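Local coordinates for gamma-glutamyl-gamma-aminobutyrate hydrolase PuuD (Escherichia coli, PDB 6VTV) that hydrolyses the gamma-glutamyl linkage of gamma-glutamyl-gamma-aminobutyrate, releasing 4-aminobutanoate and glutamate in the last step of putrescine degradation, at the interface of chains A and B. Coordinates in Å, arbitrary orientation; residue numbers count along the deposited sequence, not the author numbering. Chains: chain A/B, Gamma-glutamyl-gamma-aminobutyrate hydrolase PuuD.

Contact 1: the interface of chains A and B. Residues chain A 18, 29-30, 48; chain B 18, 29-31, 48.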
loop_
_atom_site.group_PDB
_atom_site.type_symbol
_atom_site.label_atom_id
_atom_site.label_comp_id
_atom_site.label_asym_id
_atom_site.label_seq_id
_atom_site.Cartn_x
_atom_site.Cartn_y
_atom_site.Cartn_z
ATOM N N MET A 18 -0.673 -0.746 -6.567
ATOM C CA MET A 18 -1.945 -0.338 -5.997
ATOM C C MET A 18 -2.787 0.414 -7.026
ATOM O O MET A 18 -2.316 0.808 -8.095
ATOM C CB MET A 18 -1.727 0.537 -4.764
ATOM C CG MET A 18 -0.634 0.053 -3.832
ATOM S SD MET A 18 -0.524 1.094 -2.366
ATOM C CE MET A 18 -2.143 0.805 -1.674
ATOM N N GLN A 29 -4.784 5.355 -2.143
ATOM C CA GLN A 29 -4.214 4.179 -2.784
ATOM C C GLN A 29 -4.751 2.937 -2.086
ATOM O O GLN A 29 -4.740 2.859 -0.853
ATOM C CB GLN A 29 -2.687 4.211 -2.720
ATOM C CG GLN A 29 -2.076 5.508 -3.213
ATOM C CD GLN A 29 -1.722 5.464 -4.682
ATOM O OE1 GLN A 29 -0.945 4.615 -5.120
ATOM N NE2 GLN A 29 -2.292 6.380 -5.455
ATOM N N THR A 30 -5.223 1.972 -2.872
ATOM C CA THR A 30 -5.924 0.813 -2.339
ATOM C C THR A 30 -5.354 -0.472 -2.923
ATOM O O THR A 30 -4.753 -0.484 -4.001
ATOM C CB THR A 30 -7.430 0.879 -2.637
ATOM O OG1 THR A 30 -7.639 0.869 -4.054
ATOM C CG2 THR A 30 -8.043 2.141 -2.043
ATOM N N ALA A 48 2.970 -3.028 -0.714
ATOM C CA ALA A 48 2.145 -2.286 -1.658
ATOM C C ALA A 48 2.918 -1.086 -2.190
ATOM O O ALA A 48 3.547 -0.353 -1.419
ATOM C CB ALA A 48 0.843 -1.841 -0.996
ATOM N N MET B 18 -0.788 0.619 6.760
ATOM C CA MET B 18 -2.032 0.857 6.049
ATOM C C MET B 18 -3.233 0.693 6.979
ATOM O O MET B 18 -3.117 0.244 8.121
ATOM C CB MET B 18 -2.148 -0.093 4.858
ATOM C CG MET B 18 -0.925 -0.105 3.962
ATOM S SD MET B 18 -1.072 -1.310 2.632
ATOM C CE MET B 18 -2.238 -0.463 1.579
ATOM N N GLN B 29 -6.890 -2.946 1.824
ATOM C CA GLN B 29 -5.887 -2.182 2.550
ATOM C C GLN B 29 -5.690 -0.843 1.851
ATOM O O GLN B 29 -5.498 -0.796 0.631
ATOM C CB GLN B 29 -4.570 -2.953 2.623
ATOM C CG GLN B 29 -4.678 -4.283 3.351
ATOM C CD GLN B 29 -4.598 -4.123 4.857
ATOM O OE1 GLN B 29 -3.578 -3.687 5.391
ATOM N NE2 GLN B 29 -5.675 -4.479 5.550
ATOM N N THR B 30 -5.747 0.243 2.620
ATOM C CA THR B 30 -5.778 1.584 2.054
ATOM C C THR B 30 -4.691 2.457 2.665
ATOM O O THR B 30 -4.207 2.211 3.773
ATOM C CB THR B 30 -7.144 2.254 2.272
ATOM O OG1 THR B 30 -7.304 2.575 3.658
ATOM C CG2 THR B 30 -8.275 1.332 1.831
ATOM N N LEU B 31 -4.323 3.495 1.919
ATOM C CA LEU B 31 -3.377 4.503 2.383
ATOM C C LEU B 31 -3.685 5.804 1.660
ATOM O O LEU B 31 -3.550 5.876 0.435
ATOM C CB LEU B 31 -1.933 4.071 2.125
ATOM C CG LEU B 31 -0.852 5.086 2.498
ATOM C CD1 LEU B 31 -1.005 5.528 3.945
ATOM C CD2 LEU B 31 0.524 4.495 2.254
ATOM N N ALA B 48 3.936 0.778 1.262
ATOM C CA ALA B 48 2.791 0.555 2.132
ATOM C C ALA B 48 2.807 -0.869 2.672
ATOM O O ALA B 48 3.079 -1.824 1.938
ATOM C CB ALA B 48 1.485 0.828 1.385
#
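Strand 26-32 of each chain runs antiparallel to its mate, strand 45-49 does the same, and the loop residues A:Met18 and B:Met18 fill the middle between the two pairings. In the first ladder A:Gln29 and B:Leu31 exchange backbone bonds: A:Gln29 N gives to B:Leu31 O at 2.9 Å, and B:Leu31 N returns one to A:Gln29 O. A:Thr30 and B:Thr30 face each other at the symmetric point, their side chains crossing obliquely, with CG2 of A:Thr30 4.0 Å from CG2 of B:Thr30. With chi1 of 62° in A:Thr30, CG2 lies anti to the carbonyl carbon and points at its twin, while OG1 takes the cramped place between the backbone N and the carbonyl carbon. In the second ladder, A:Ala48 and B:Ala48 bond mutually; A:Ala48 N reaches B:Ala48 O at 2.9 Å. Their methyls also meet, CB of A:Ala48 lying 3.6 Å from CB of B:Ala48. The methionines come tip to tip, CE of A:Met18 3.5 Å from CE of B:Met18, a tight contact. Each thioether chain is extended to SD and then turns at chi3 (63° in A:Met18), which brings the methyl up to the axis, beside its twin. The site joins the two subunits of the homodimer across its two-fold axis.

Contact 2: the interface of chains A and B. Residues chain A 31, 33, 36, 40, 46-48; chain B 18, 29, 50, 52.
The side-chain amide nitrogen NE2 of B:Gln29 donates to the carboxylate oxygen OE2 of A:Glu33 at 2.8 Å. The bond is somewhat bent at the hydrogen, and it uses the anti side of the carboxylate oxygen, out of the carboxylate plane by 24°. The two flat groups are turned 45° apart and the side chains pass at a slant, which also brings the CG methylenes of A:Glu33 and B:Gln29 to 3.9 Å. B:Gln29 bends at chi2 (-82°), swinging its amide toward the start of the A helix, whereas A:Glu33 runs out straight beyond CG to meet it. The backbone of B:Gln29 is held at the same time, its N bonding to A:Leu31 O at 2.9 Å and its O accepting from A:Leu31 N, so chain A holds both the backbone and the side-chain amide of this residue. Next to this polar corner, A:Leu36 lies at about a right angle to the ring of B:Pro50: its CD1 lies 3.6 Å from CB of B:Pro50, and its CD2 lies 3.7 Å from CG of the same ring. CD1 of A:Leu36 also touches CG of B:Gln29, bridging ring and amide chain. Farther along, CD1 of A:Ile40 meets the methyl CB of B:Ala52 at 3.7 Å. Helix 33-42 and strands 26-32 and 45-49 of chain A thus receive strand 26-32 of chain B and the segment from B:Pro50 into its 3-10 helix 51-54.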
loop_
_atom_site.group_PDB
_atom_site.type_symbol
_atom_site.label_atom_id
_atom_site.label_comp_id
_atom_site.label_asym_id
_atom_site.label_seq_id
_atom_site.Cartn_x
_atom_site.Cartn_y
_atom_site.Cartn_z
ATOM N N LEU A 31 -5.565 -1.566 -2.192
ATOM C CA LEU A 31 -5.128 -2.891 -2.625
ATOM C C LEU A 31 -6.029 -3.918 -1.953
ATOM O O LEU A 31 -6.004 -4.054 -0.727
ATOM C CB LEU A 31 -3.663 -3.128 -2.273
ATOM C CG LEU A 31 -3.101 -4.523 -2.536
ATOM C CD1 LEU A 31 -3.316 -4.918 -3.988
ATOM C CD2 LEU A 31 -1.626 -4.554 -2.182
ATOM N N GLU A 33 -7.524 -7.200 -0.380
ATOM C CA GLU A 33 -6.812 -8.183 0.430
ATOM C C GLU A 33 -6.731 -9.541 -0.253
ATOM O O GLU A 33 -5.774 -10.289 -0.016
ATOM C CB GLU A 33 -7.479 -8.315 1.799
ATOM C CG GLU A 33 -7.267 -7.114 2.704
ATOM C CD GLU A 33 -7.804 -7.334 4.103
ATOM O OE1 GLU A 33 -8.371 -8.417 4.361
ATOM O OE2 GLU A 33 -7.660 -6.422 4.943
ATOM N N LEU A 36 -3.555 -9.921 -1.808
ATOM C CA LEU A 36 -2.505 -10.095 -0.811
ATOM C C LEU A 36 -2.544 -11.487 -0.198
ATOM O O LEU A 36 -1.497 -12.116 -0.008
ATOM C CB LEU A 36 -2.644 -9.036 0.283
ATOM C CG LEU A 36 -2.288 -7.606 -0.110
ATOM C CD1 LEU A 36 -2.847 -6.629 0.908
ATOM C CD2 LEU A 36 -0.785 -7.459 -0.227
ATOM N N ILE A 40 0.477 -14.364 0.196
ATOM C CA ILE A 40 0.889 -14.857 1.510
ATOM C C ILE A 40 0.830 -16.378 1.551
ATOM O O ILE A 40 1.763 -17.044 2.018
ATOM C CB ILE A 40 0.014 -14.236 2.614
ATOM C CG1 ILE A 40 0.195 -12.715 2.661
ATOM C CG2 ILE A 40 0.314 -14.885 3.965
ATOM C CD1 ILE A 40 1.276 -12.246 3.606
ATOM N N PRO A 46 4.429 -9.602 0.686
ATOM C CA PRO A 46 3.932 -8.517 -0.165
ATOM C C PRO A 46 4.069 -7.142 0.467
ATOM O O PRO A 46 3.816 -6.938 1.656
ATOM C CB PRO A 46 2.456 -8.890 -0.345
ATOM C CG PRO A 46 2.096 -9.553 0.950
ATOM C CD PRO A 46 3.345 -10.244 1.452
ATOM N N ILE A 47 4.489 -6.185 -0.358
ATOM C CA ILE A 47 4.495 -4.773 -0.002
ATOM C C ILE A 47 3.773 -4.012 -1.106
ATOM O O ILE A 47 3.925 -4.325 -2.291
ATOM C CB ILE A 47 5.926 -4.230 0.206
ATOM C CG1 ILE A 47 6.760 -4.370 -1.070
ATOM C CG2 ILE A 47 6.605 -4.950 1.364
ATOM C CD1 ILE A 47 8.167 -3.830 -0.937
ATOM N N ALA A 48 2.970 -3.028 -0.714
ATOM C CA ALA A 48 2.145 -2.286 -1.658
ATOM C C ALA A 48 2.918 -1.086 -2.190
ATOM O O ALA A 48 3.547 -0.353 -1.419
ATOM C CB ALA A 48 0.843 -1.841 -0.996
ATOM N N MET B 18 -0.788 0.619 6.760
ATOM C CA MET B 18 -2.032 0.857 6.049
ATOM C C MET B 18 -3.233 0.693 6.979
ATOM O O MET B 18 -3.117 0.244 8.121
ATOM C CB MET B 18 -2.148 -0.093 4.858
ATOM C CG MET B 18 -0.925 -0.105 3.962
ATOM S SD MET B 18 -1.072 -1.310 2.632
ATOM C CE MET B 18 -2.238 -0.463 1.579
ATOM N N GLN B 29 -6.890 -2.946 1.824
ATOM C CA GLN B 29 -5.887 -2.182 2.550
ATOM C C GLN B 29 -5.690 -0.843 1.851
ATOM O O GLN B 29 -5.498 -0.796 0.631
ATOM C CB GLN B 29 -4.570 -2.953 2.623
ATOM C CG GLN B 29 -4.678 -4.283 3.351
ATOM C CD GLN B 29 -4.598 -4.123 4.857
ATOM O OE1 GLN B 29 -3.578 -3.687 5.391
ATOM N NE2 GLN B 29 -5.675 -4.479 5.550
ATOM N N PRO B 50 0.828 -3.941 4.353
ATOM C CA PRO B 50 -0.462 -4.549 4.697
ATOM C C PRO B 50 -0.437 -5.181 6.080
ATOM O O PRO B 50 0.616 -5.503 6.635
ATOM C CB PRO B 50 -0.667 -5.613 3.611
ATOM C CG PRO B 50 0.375 -5.341 2.567
ATOM C CD PRO B 50 1.500 -4.643 3.249
ATOM N N ALA B 52 -1.249 -8.092 7.005
ATOM C CA ALA B 52 -0.740 -9.457 7.063
ATOM C C ALA B 52 0.735 -9.507 7.434
ATOM O O ALA B 52 1.210 -10.545 7.908
ATOM C CB ALA B 52 -0.964 -10.163 5.725
#

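Contact 3: the interface of chains A and B. Residues chain A 11, 40, 45; chain B 52-53, 58.
B:Leu58 projects between three residues of chain A, and its two methyl branches part company. CD1 goes to the side chain of A:Ile40, meeting its CD1 at 3.6 Å as the two side chains slant past each other. CD2 goes to A:Asn11, lying 3.8 Å from the amide carbon CG, with the two side chains at about a right angle. A chi1 of -58° puts CG of B:Leu58 anti to its carbonyl carbon and aims the side chain at chain A; chi2 of -175° then turns CD1 to A:Ile40 and CD2 to A:Asn11. A:Leu45 packs against the base of the same residue: its CD1 lies 3.9 Å from CA of B:Leu58 and 4.0 Å from CB. Its other methyl, CD2, meets CD2 of B:Leu53 at 3.9 Å, the two leucines crossing nearly perpendicular. A:Leu45 therefore spreads its branches over two B leucines, just as B:Leu58 divides its own between two A residues. The terminal methyl of A:Ile40, which also packs on B:Ala52, thus touches both helical segments of chain B. Behind this first shell, the 3-10 helix 51-54 presents B:Ala52 and B:Leu53, and helix 56-62 presents B:Leu58. In chain A, A:Ile40 lies near the end of helix 33-42, A:Leu45 opens strand 45-49, and A:Asn11 belongs to the loop before strand 13-17, so the largely apolar patch sits where helix end, strand start and N-terminal segment converge.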
loop_
_atom_site.group_PDB
_atom_site.type_symbol
_atom_site.label_atom_id
_atom_site.label_comp_id
_atom_site.label_asym_id
_atom_site.label_seq_id
_atom_site.Cartn_x
_atom_site.Cartn_y
_atom_site.Cartn_z
ATOM N N ASN A 11 11.038 -15.578 2.600
ATOM C CA ASN A 11 9.924 -15.311 1.705
ATOM C C ASN A 11 10.291 -14.184 0.755
ATOM O O ASN A 11 10.644 -13.088 1.220
ATOM C CB ASN A 11 8.676 -14.950 2.501
ATOM C CG ASN A 11 8.301 -16.019 3.514
ATOM O OD1 ASN A 11 8.892 -16.106 4.592
ATOM N ND2 ASN A 11 7.317 -16.842 3.169
ATOM N N ILE A 40 0.477 -14.364 0.196
ATOM C CA ILE A 40 0.889 -14.857 1.510
ATOM C C ILE A 40 0.830 -16.378 1.551
ATOM O O ILE A 40 1.763 -17.044 2.018
ATOM C CB ILE A 40 0.014 -14.236 2.614
ATOM C CG1 ILE A 40 0.195 -12.715 2.661
ATOM C CG2 ILE A 40 0.314 -14.885 3.965
ATOM C CD1 ILE A 40 1.276 -12.246 3.606
ATOM N N LEU A 45 6.252 -12.324 0.491
ATOM C CA LEU A 45 6.157 -11.197 1.413
ATOM C C LEU A 45 5.708 -9.967 0.636
ATOM O O LEU A 45 6.531 -9.318 -0.027
ATOM C CB LEU A 45 7.499 -10.938 2.104
ATOM C CG LEU A 45 7.462 -10.127 3.402
ATOM C CD1 LEU A 45 8.601 -10.545 4.318
ATOM C CD2 LEU A 45 7.523 -8.628 3.126
ATOM N N ALA B 52 -1.249 -8.092 7.005
ATOM C CA ALA B 52 -0.740 -9.457 7.063
ATOM C C ALA B 52 0.735 -9.507 7.434
ATOM O O ALA B 52 1.210 -10.545 7.908
ATOM C CB ALA B 52 -0.964 -10.163 5.725
ATOM N N LEU B 53 1.468 -8.410 7.235
ATOM C CA LEU B 53 2.878 -8.358 7.597
ATOM C C LEU B 53 3.102 -8.357 9.101
ATOM O O LEU B 53 4.252 -8.476 9.537
ATOM C CB LEU B 53 3.529 -7.123 6.975
ATOM C CG LEU B 53 3.527 -7.107 5.447
ATOM C CD1 LEU B 53 4.358 -5.950 4.926
ATOM C CD2 LEU B 53 4.041 -8.431 4.903
ATOM N N LEU B 58 7.340 -12.731 8.931
ATOM C CA LEU B 58 7.408 -11.782 7.825
ATOM C C LEU B 58 7.929 -10.425 8.285
ATOM O O LEU B 58 8.693 -9.774 7.564
ATOM C CB LEU B 58 6.032 -11.627 7.177
ATOM C CG LEU B 58 5.381 -12.893 6.622
ATOM C CD1 LEU B 58 4.084 -12.546 5.914
ATOM C CD2 LEU B 58 6.330 -13.620 5.680
#

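The three contacts form a continuous path away from the two-fold axis. Contact 1 lies on it; the C-alpha centre of contact 2 is about 7 Å away and shares A:Ala48, B:Met18 and B:Gln29, while contact 3 is about 9 Å beyond contact 2, sharing A:Ile40 and B:Ala52, and about 15 Å from contact 1. Symmetry repeats contacts 2 and 3 with the chains exchanged, so packing of helix 33-42 against the partner's B:Pro50 to B:Leu58 stretch flanks the axis on both sides. Centres lie 16 to 22 Å from predicted catalytic residues (B:Cys118 and B:His226 for contact 1, A:Cys118 and A:His226 otherwise), suggesting an assembly role.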